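Local coordinates for protein mandelate racemase/muconate lactonizing enzyme (PDB 4J3Z) that probably abstracts a proton alpha to a carboxylate, as isomerases of the mandelate racemase/muconate lactonizing type do, on a substrate that is not established, at residues L98-W103 against G288-G293; D67-E72 against D104-A109; T36-V41 against G314-A319. All blocks are in the same frame, centred on the assembly; numbering follows the deposited sequence.

Contact 1 (L98-W103 against G288-G293); sequences LEMACW and GGIWEG
The carboxylate of Glu99, reaching out from helix 89-109, grips the first turn of helix 290-302 with both oxygens. OE1 of Glu99 accepts from Ile290 N at 2.7 Å, met on the syn side but 18° off the carboxylate plane; OE2 offers its syn lone pair to Trp291 N at 2.9 Å in a straighter bond (162°). Gly289, at the N-cap, suits its place: its positive phi would press a CB onto the preceding carbonyl O, and that CB would also hit Glu99 OE1. Beside the acid, Ile290 spreads CG2 over one face of the Trp103 ring and brings CD1 to 3.7 Å from Met100 CA. The indoles of Trp103 and Trp291 are nearly parallel (26°) yet slid apart, barely overlapping. Trp103 NE1 adds a weak hydrogen bond to Glu99 OE2; further out, Trp291 NE1 donates to Glu72, and Ile71 packs on both tryptophans. With an alanine in place of Glu99, the amides of Ile290 and Trp291 would probably be stranded without an acceptor. Two N-H groups at a helix's positive end probably favour the acid's charged form. Carboxylate bonds and the Ile290 and indole packing together join the N-terminal and C-terminal domains.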
loop_
_atom_site.group_PDB
_atom_site.type_symbol
_atom_site.label_atom_id
_atom_site.label_comp_id
_atom_site.label_asym_id
_atom_site.label_seq_id
_atom_site.Cartn_x
_atom_site.Cartn_y
_atom_site.Cartn_z
ATOM N N LEU D 98 -31.134 -11.616 -24.374
ATOM C CA LEU D 98 -32.445 -11.994 -23.846
ATOM C C LEU D 98 -32.965 -11.024 -22.782
ATOM O O LEU D 98 -34.156 -10.679 -22.792
ATOM C CB LEU D 98 -32.402 -13.425 -23.311
ATOM C CG LEU D 98 -31.691 -14.449 -24.211
ATOM C CD1 LEU D 98 -31.458 -15.745 -23.445
ATOM C CD2 LEU D 98 -32.453 -14.707 -25.511
ATOM N N GLU D 99 -32.091 -10.517 -21.955
ATOM C CA GLU D 99 -32.422 -9.548 -20.951
ATOM C C GLU D 99 -32.899 -8.239 -21.533
ATOM O O GLU D 99 -33.849 -7.678 -21.068
ATOM C CB GLU D 99 -31.211 -9.359 -20.005
ATOM C CG GLU D 99 -31.399 -8.464 -18.816
ATOM C CD GLU D 99 -30.816 -7.093 -18.990
ATOM O OE1 GLU D 99 -30.814 -6.541 -20.072
ATOM O OE2 GLU D 99 -30.349 -6.562 -18.024
ATOM N N MET D 100 -32.222 -7.772 -22.561
ATOM C CA MET D 100 -32.717 -6.625 -23.345
ATOM C C MET D 100 -34.146 -6.871 -23.841
ATOM O O MET D 100 -34.994 -5.972 -23.797
ATOM C CB MET D 100 -31.838 -6.342 -24.559
ATOM C CG MET D 100 -30.377 -5.994 -24.302
ATOM S SD MET D 100 -29.645 -5.740 -25.921
ATOM C CE MET D 100 -27.918 -5.464 -25.542
ATOM N N ALA D 101 -34.405 -8.095 -24.308
ATOM C CA ALA D 101 -35.730 -8.477 -24.820
ATOM C C ALA D 101 -36.803 -8.375 -23.741
ATOM O O ALA D 101 -37.940 -8.001 -24.030
ATOM C CB ALA D 101 -35.702 -9.881 -25.420
ATOM N N CYS D 102 -36.430 -8.706 -22.505
ATOM C CA CYS D 102 -37.302 -8.534 -21.341
ATOM C C CYS D 102 -37.681 -7.069 -21.134
ATOM O O CYS D 102 -38.869 -6.739 -21.158
ATOM C CB CYS D 102 -36.653 -9.108 -20.077
ATOM S SG CYS D 102 -36.542 -10.915 -20.065
ATOM N N TRP D 103 -36.683 -6.195 -20.964
ATOM C CA TRP D 103 -36.918 -4.748 -20.821
ATOM C C TRP D 103 -37.798 -4.171 -21.938
ATOM O O TRP D 103 -38.556 -3.221 -21.715
ATOM C CB TRP D 103 -35.593 -3.986 -20.760
ATOM C CG TRP D 103 -34.841 -4.144 -19.476
ATOM C CD1 TRP D 103 -33.661 -4.818 -19.287
ATOM C CD2 TRP D 103 -35.206 -3.606 -18.200
ATOM N NE1 TRP D 103 -33.273 -4.733 -17.963
ATOM C CE2 TRP D 103 -34.211 -4.004 -17.276
ATOM C CE3 TRP D 103 -36.288 -2.841 -17.742
ATOM C CZ2 TRP D 103 -34.264 -3.652 -15.930
ATOM C CZ3 TRP D 103 -36.338 -2.495 -16.393
ATOM C CH2 TRP D 103 -35.335 -2.900 -15.509
ATOM N N GLY D 288 -23.769 -8.180 -19.767
ATOM C CA GLY D 288 -24.802 -8.749 -18.910
ATOM C C GLY D 288 -26.148 -8.080 -19.065
ATOM O O GLY D 288 -27.088 -8.405 -18.335
ATOM N N GLY D 289 -26.234 -7.135 -20.006
ATOM C CA GLY D 289 -27.507 -6.494 -20.354
ATOM C C GLY D 289 -27.718 -5.093 -19.812
ATOM O O GLY D 289 -26.817 -4.482 -19.246
ATOM N N ILE D 290 -28.936 -4.590 -19.978
ATOM C CA ILE D 290 -29.279 -3.203 -19.632
ATOM C C ILE D 290 -29.201 -2.928 -18.123
ATOM O O ILE D 290 -28.720 -1.870 -17.711
ATOM C CB ILE D 290 -30.677 -2.844 -20.170
ATOM C CG1 ILE D 290 -30.763 -3.171 -21.665
ATOM C CG2 ILE D 290 -31.010 -1.384 -19.896
ATOM C CD1 ILE D 290 -32.156 -3.094 -22.246
ATOM N N TRP D 291 -29.653 -3.884 -17.312
ATOM C CA TRP D 291 -29.679 -3.744 -15.855
ATOM C C TRP D 291 -28.278 -3.869 -15.281
ATOM O O TRP D 291 -27.885 -3.090 -14.409
ATOM C CB TRP D 291 -30.629 -4.771 -15.226
ATOM C CG TRP D 291 -30.919 -4.557 -13.767
ATOM C CD1 TRP D 291 -30.446 -5.302 -12.724
ATOM C CD2 TRP D 291 -31.744 -3.539 -13.191
ATOM N NE1 TRP D 291 -30.923 -4.808 -11.529
ATOM C CE2 TRP D 291 -31.720 -3.726 -11.784
ATOM C CE3 TRP D 291 -32.504 -2.488 -13.722
ATOM C CZ2 TRP D 291 -32.434 -2.905 -10.903
ATOM C CZ3 TRP D 291 -33.211 -1.670 -12.850
ATOM C CH2 TRP D 291 -33.170 -1.884 -11.448
ATOM N N GLU D 292 -27.515 -4.835 -15.784
ATOM C CA GLU D 292 -26.100 -4.919 -15.446
ATOM C C GLU D 292 -25.409 -3.609 -15.842
ATOM O O GLU D 292 -24.666 -3.033 -15.052
ATOM C CB GLU D 292 -25.458 -6.150 -16.097
ATOM C CG GLU D 292 -24.189 -6.664 -15.409
ATOM C CD GLU D 292 -24.415 -7.252 -14.007
ATOM O OE1 GLU D 292 -25.584 -7.355 -13.547
ATOM O OE2 GLU D 292 -23.405 -7.609 -13.351
ATOM N N GLY D 293 -25.697 -3.125 -17.051
ATOM C CA GLY D 293 -25.200 -1.822 -17.535
ATOM C C GLY D 293 -25.409 -0.707 -16.533
ATOM O O GLY D 293 -24.476 0.041 -16.230
#

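Contact 2 (D67-E72 against D104-A109); sequences DPANIE and DILGKA
Leu106 sets CG anti to its own carbonyl carbon (chi1 -60°) and CD1 anti to CA (chi2 -173°), and this extended course carries both methyls away from helix 89-109 into the turn around Pro68 and Ala69. CD2 of Leu106 wedges in 3.6 Å from Pro68 CG and 3.5 Å from Ala69 N. CD1 of Leu106 rests 3.8 Å from Ala69 CA and meets Ile71 CD1 more loosely at 4.2 Å. A forked side chain suits this place because its two methyls can touch the proline ring, the alanine and the backbone of the turn at once. Pro68 also brushes the neighbouring residue of the helix, with its CG 4.3 Å from Ile105 CG2, and Leu4 of strand 4-12 packs on both of them.

Hydrogen bonds fix the turn that receives Leu106. Residues 67-70 form a type I turn closed by Asn70 N to Asp67 O at 2.9 Å, and the proline in its second position has a backbone already bent as that turn requires. Asp67 OD1 accepts from Ala69 N at 3.1 Å, reached from above the carboxylate plane (47° out of it), which makes an Asx turn. Ala69, small enough to lie close against Leu106, also packs on Ala116 of the second subunit, and Asn70 OD1 accepts from Lys121 N of that same neighbour.

An Asx turn within a type I turn here leads, through the N-cap Asn70, into helix 71-80 and packs on the long helix 89-109, within the capping domain of three antiparallel strands and helices found in the enolase superfamily.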
loop_
_atom_site.group_PDB
_atom_site.type_symbol
_atom_site.label_atom_id
_atom_site.label_comp_id
_atom_site.label_asym_id
_atom_site.label_seq_id
_atom_site.Cartn_x
_atom_site.Cartn_y
_atom_site.Cartn_z
ATOM N N ASP D 67 -41.832 -14.383 -15.137
ATOM C CA ASP D 67 -42.182 -12.969 -15.149
ATOM C C ASP D 67 -40.926 -12.178 -15.531
ATOM O O ASP D 67 -39.929 -12.186 -14.797
ATOM C CB ASP D 67 -42.701 -12.565 -13.765
ATOM C CG ASP D 67 -43.106 -11.108 -13.673
ATOM O OD1 ASP D 67 -42.818 -10.314 -14.595
ATOM O OD2 ASP D 67 -43.715 -10.745 -12.648
ATOM N N PRO D 68 -40.976 -11.494 -16.691
ATOM C CA PRO D 68 -39.823 -10.810 -17.297
ATOM C C PRO D 68 -39.251 -9.677 -16.436
ATOM O O PRO D 68 -38.109 -9.250 -16.660
ATOM C CB PRO D 68 -40.393 -10.255 -18.605
ATOM C CG PRO D 68 -41.862 -10.135 -18.360
ATOM C CD PRO D 68 -42.212 -11.288 -17.471
ATOM N N ALA D 69 -40.034 -9.208 -15.463
ATOM C CA ALA D 69 -39.567 -8.209 -14.497
ATOM C C ALA D 69 -38.674 -8.808 -13.397
ATOM O O ALA D 69 -38.133 -8.072 -12.575
ATOM C CB ALA D 69 -40.742 -7.457 -13.888
ATOM N N ASN D 70 -38.515 -10.131 -13.383
ATOM C CA ASN D 70 -37.565 -10.775 -12.466
ATOM C C ASN D 70 -36.153 -10.757 -13.044
ATOM O O ASN D 70 -35.538 -11.814 -13.262
ATOM C CB ASN D 70 -38.003 -12.202 -12.116
ATOM C CG ASN D 70 -39.242 -12.240 -11.227
ATOM O OD1 ASN D 70 -39.385 -11.442 -10.305
ATOM N ND2 ASN D 70 -40.150 -13.165 -11.513
ATOM N N ILE D 71 -35.650 -9.544 -13.302
ATOM C CA ILE D 71 -34.332 -9.359 -13.910
ATOM C C ILE D 71 -33.234 -9.963 -13.039
ATOM O O ILE D 71 -32.480 -10.823 -13.495
ATOM C CB ILE D 71 -33.990 -7.868 -14.224
ATOM C CG1 ILE D 71 -35.159 -7.142 -14.895
ATOM C CG2 ILE D 71 -32.722 -7.776 -15.082
ATOM C CD1 ILE D 71 -35.405 -7.531 -16.340
ATOM N N GLU D 72 -33.157 -9.509 -11.793
ATOM C CA GLU D 72 -32.146 -9.996 -10.839
ATOM C C GLU D 72 -32.129 -11.520 -10.771
ATOM O O GLU D 72 -31.059 -12.126 -10.855
ATOM C CB GLU D 72 -32.372 -9.424 -9.438
ATOM C CG GLU D 72 -32.329 -7.912 -9.340
ATOM C CD GLU D 72 -30.952 -7.350 -9.032
ATOM O OE1 GLU D 72 -30.019 -8.132 -8.732
ATOM O OE2 GLU D 72 -30.813 -6.106 -9.066
ATOM N N ASP D 104 -37.686 -4.738 -23.138
ATOM C CA ASP D 104 -38.564 -4.368 -24.262
ATOM C C ASP D 104 -40.013 -4.793 -23.993
ATOM O O ASP D 104 -40.939 -4.015 -24.218
ATOM C CB ASP D 104 -38.046 -4.964 -25.579
ATOM C CG ASP D 104 -38.564 -4.226 -26.811
ATOM O OD1 ASP D 104 -38.834 -3.001 -26.720
ATOM O OD2 ASP D 104 -38.703 -4.874 -27.878
ATOM N N ILE D 105 -40.203 -6.013 -23.487
ATOM C CA ILE D 105 -41.545 -6.500 -23.109
ATOM C C ILE D 105 -42.109 -5.744 -21.905
ATOM O O ILE D 105 -43.311 -5.516 -21.827
ATOM C CB ILE D 105 -41.558 -8.019 -22.805
ATOM C CG1 ILE D 105 -41.314 -8.831 -24.079
ATOM C CG2 ILE D 105 -42.867 -8.430 -22.133
ATOM C CD1 ILE D 105 -40.889 -10.257 -23.821
ATOM N N LEU D 106 -41.244 -5.360 -20.970
ATOM C CA LEU D 106 -41.674 -4.587 -19.801
ATOM C C LEU D 106 -42.142 -3.188 -20.216
ATOM O O LEU D 106 -43.152 -2.686 -19.714
ATOM C CB LEU D 106 -40.555 -4.495 -18.758
ATOM C CG LEU D 106 -39.987 -5.784 -18.145
ATOM C CD1 LEU D 106 -39.009 -5.452 -17.020
ATOM C CD2 LEU D 106 -41.091 -6.709 -17.651
ATOM N N GLY D 107 -41.404 -2.568 -21.134
ATOM C CA GLY D 107 -41.784 -1.274 -21.699
ATOM C C GLY D 107 -43.104 -1.290 -22.463
ATOM O O GLY D 107 -43.854 -0.319 -22.428
ATOM N N LYS D 108 -43.401 -2.398 -23.141
ATOM C CA LYS D 108 -44.684 -2.550 -23.839
ATOM C C LYS D 108 -45.859 -2.866 -22.898
ATOM O O LYS D 108 -46.983 -2.377 -23.113
ATOM C CB LYS D 108 -44.586 -3.606 -24.938
ATOM C CG LYS D 108 -43.790 -3.164 -26.155
ATOM C CD LYS D 108 -43.649 -4.303 -27.148
ATOM C CE LYS D 108 -42.732 -3.911 -28.296
ATOM N NZ LYS D 108 -42.632 -4.978 -29.325
ATOM N N ALA D 109 -45.605 -3.682 -21.870
ATOM C CA ALA D 109 -46.622 -3.979 -20.857
ATOM C C ALA D 109 -47.032 -2.736 -20.053
ATOM O O ALA D 109 -48.218 -2.531 -19.772
ATOM C CB ALA D 109 -46.146 -5.081 -19.916
#

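Contact 3 (T36-V41 against G314-A319)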
loop_
_atom_site.group_PDB
_atom_site.type_symbol
_atom_site.label_atom_id
_atom_site.label_comp_id
_atom_site.label_asym_id
_atom_site.label_seq_id
_atom_site.Cartn_x
_atom_site.Cartn_y
_atom_site.Cartn_z
ATOM N N THR D 36 -43.929 -9.080 -27.590
ATOM C CA THR D 36 -42.621 -9.445 -28.128
ATOM C C THR D 36 -41.566 -8.397 -27.775
ATOM O O THR D 36 -41.824 -7.186 -27.826
ATOM C CB THR D 36 -42.642 -9.585 -29.666
ATOM O OG1 THR D 36 -42.969 -8.321 -30.255
ATOM C CG2 THR D 36 -43.666 -10.631 -30.130
ATOM N N GLY D 37 -40.374 -8.870 -27.435
ATOM C CA GLY D 37 -39.259 -7.997 -27.156
ATOM C C GLY D 37 -38.070 -8.342 -28.021
ATOM O O GLY D 37 -37.855 -9.515 -28.340
ATOM N N LEU D 38 -37.305 -7.316 -28.405
ATOM C CA LEU D 38 -36.066 -7.512 -29.152
ATOM C C LEU D 38 -34.841 -7.381 -28.255
ATOM O O LEU D 38 -34.822 -6.565 -27.334
ATOM C CB LEU D 38 -35.961 -6.529 -30.324
ATOM C CG LEU D 38 -36.681 -6.850 -31.642
ATOM C CD1 LEU D 38 -36.394 -5.747 -32.643
ATOM C CD2 LEU D 38 -36.262 -8.199 -32.213
ATOM N N GLY D 39 -33.828 -8.201 -28.530
ATOM C CA GLY D 39 -32.560 -8.169 -27.807
ATOM C C GLY D 39 -31.411 -8.568 -28.720
ATOM O O GLY D 39 -31.620 -9.256 -29.721
ATOM N N GLU D 40 -30.201 -8.137 -28.374
ATOM C CA GLU D 40 -29.030 -8.419 -29.188
ATOM C C GLU D 40 -27.867 -8.986 -28.366
ATOM O O GLU D 40 -27.510 -8.450 -27.309
ATOM C CB GLU D 40 -28.611 -7.172 -29.979
ATOM C CG GLU D 40 -27.355 -7.351 -30.805
ATOM C CD GLU D 40 -27.274 -6.433 -32.017
ATOM O OE1 GLU D 40 -28.073 -5.477 -32.142
ATOM O OE2 GLU D 40 -26.385 -6.684 -32.854
ATOM N N VAL D 41 -27.290 -10.071 -28.882
ATOM C CA VAL D 41 -26.184 -10.778 -28.262
ATOM C C VAL D 41 -24.864 -10.311 -28.874
ATOM O O VAL D 41 -24.731 -10.180 -30.106
ATOM C CB VAL D 41 -26.328 -12.306 -28.460
ATOM C CG1 VAL D 41 -25.155 -13.068 -27.856
ATOM C CG2 VAL D 41 -27.656 -12.808 -27.900
ATOM N N GLY D 314 -25.503 -4.244 -33.999
ATOM C CA GLY D 314 -26.715 -3.758 -34.661
ATOM C C GLY D 314 -27.547 -2.693 -33.964
ATOM O O GLY D 314 -27.144 -2.144 -32.938
ATOM N N PRO D 315 -28.735 -2.404 -34.520
ATOM C CA PRO D 315 -29.575 -1.322 -34.026
ATOM C C PRO D 315 -30.353 -1.664 -32.740
ATOM O O PRO D 315 -30.942 -0.767 -32.120
ATOM C CB PRO D 315 -30.529 -1.077 -35.190
ATOM C CG PRO D 315 -30.654 -2.393 -35.868
ATOM C CD PRO D 315 -29.350 -3.109 -35.665
ATOM N N VAL D 316 -30.350 -2.935 -32.341
ATOM C CA VAL D 316 -30.980 -3.316 -31.081
ATOM C C VAL D 316 -30.079 -2.979 -29.890
ATOM O O VAL D 316 -30.510 -2.260 -28.979
ATOM C CB VAL D 316 -31.473 -4.783 -31.056
ATOM C CG1 VAL D 316 -32.123 -5.092 -29.719
ATOM C CG2 VAL D 316 -32.486 -5.026 -32.170
ATOM N N GLU D 317 -28.837 -3.464 -29.898
ATOM C CA GLU D 317 -27.853 -3.060 -28.882
ATOM C C GLU D 317 -27.659 -1.534 -28.847
ATOM O O GLU D 317 -27.412 -0.965 -27.777
ATOM C CB GLU D 317 -26.506 -3.762 -29.092
ATOM C CG GLU D 317 -25.484 -3.540 -27.979
ATOM C CD GLU D 317 -24.135 -4.182 -28.271
ATOM O OE1 GLU D 317 -23.435 -3.708 -29.187
ATOM O OE2 GLU D 317 -23.761 -5.162 -27.577
ATOM N N TRP D 318 -27.759 -0.891 -30.015
ATOM C CA TRP D 318 -27.706 0.572 -30.129
ATOM C C TRP D 318 -28.829 1.231 -29.346
ATOM O O TRP D 318 -28.575 2.104 -28.514
ATOM C CB TRP D 318 -27.744 1.007 -31.600
ATOM C CG TRP D 318 -28.191 2.451 -31.852
ATOM C CD1 TRP D 318 -29.325 2.855 -32.500
ATOM C CD2 TRP D 318 -27.508 3.652 -31.460
ATOM N NE1 TRP D 318 -29.391 4.227 -32.536
ATOM C CE2 TRP D 318 -28.286 4.742 -31.909
ATOM C CE3 TRP D 318 -26.317 3.911 -30.769
ATOM C CZ2 TRP D 318 -27.912 6.067 -31.697
ATOM C CZ3 TRP D 318 -25.943 5.232 -30.561
ATOM C CH2 TRP D 318 -26.741 6.293 -31.022
ATOM N N ALA D 319 -30.066 0.808 -29.611
ATOM C CA ALA D 319 -31.226 1.270 -28.847
ATOM C C ALA D 319 -30.975 1.110 -27.354
ATOM O O ALA D 319 -30.974 2.099 -26.629
ATOM C CB ALA D 319 -32.480 0.523 -29.267
#
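Polar contacts between Glu40 and the start of helix 315-327 hold the two segments together. The acid stands with CG anti to its backbone N (chi1 177°) and an extended chain, so that its carboxylate reaches the opening turn of the helix. OE2 of Glu40 accepts from Gly314 N at 2.8 Å on the syn side but well tilted from the carboxylate plane, while OE1 takes an almost perfectly straight bond (178°) from Glu317 N at 3.1 Å, coming from above that plane. A side chain from a strand far away in the sequence thus serves amides at the helix start, and the acid suits the positive end of the helix. Glycine suits position 314, as a CB there would strike Glu40 OE1.

A second acid, probably of like charge, comes near: Glu317 OE1 lies 5.6 Å from Glu40 OE2, but Glu317 is turned to another task, its OE2 accepting from Gly285 N.

Apolar packing is centred on Val316, whose two methyls meet neighbouring residues of the strand. CG1 of Val316 sits 3.6 Å from Gly39 CA, and CG2 meets Leu38 CD1 at 4.0 Å, the two side chains crossing at about a right angle. Leu38 and Glu40, alternate residues of the strand, both point their CB toward the helix.

Strand and helix cross at 102°, their axes 6.9 Å apart. Here the edge strand of the N-terminal sheet lies across a helix of the C-terminal barrel, the interdomain seam characteristic of the enolase superfamily.

From the N terminus, strand 36-41, the third strand of the N-terminal sheet, is the first of these segments to appear, and contact 3 closes last, when helix 315-327 begins; its long loop encloses the other two contacts. Residues 67-72 follow, and contact 2 closes the short loop on them at 104-109. Before that closure 98-103 has passed, opening contact 1, which 288-293 completes; contacts 1 and 2 therefore cross. Helix 89-109 serves both, and Asp104 OD2 accepts a hydrogen bond from Leu38 N, and Lys108 NZ donates one to Thr36 O, linking contacts 2 and 3. Contact 2 consolidates the N-terminal domain, whereas contacts 1 and 3 fasten it to two successive helices of the C-terminal domain.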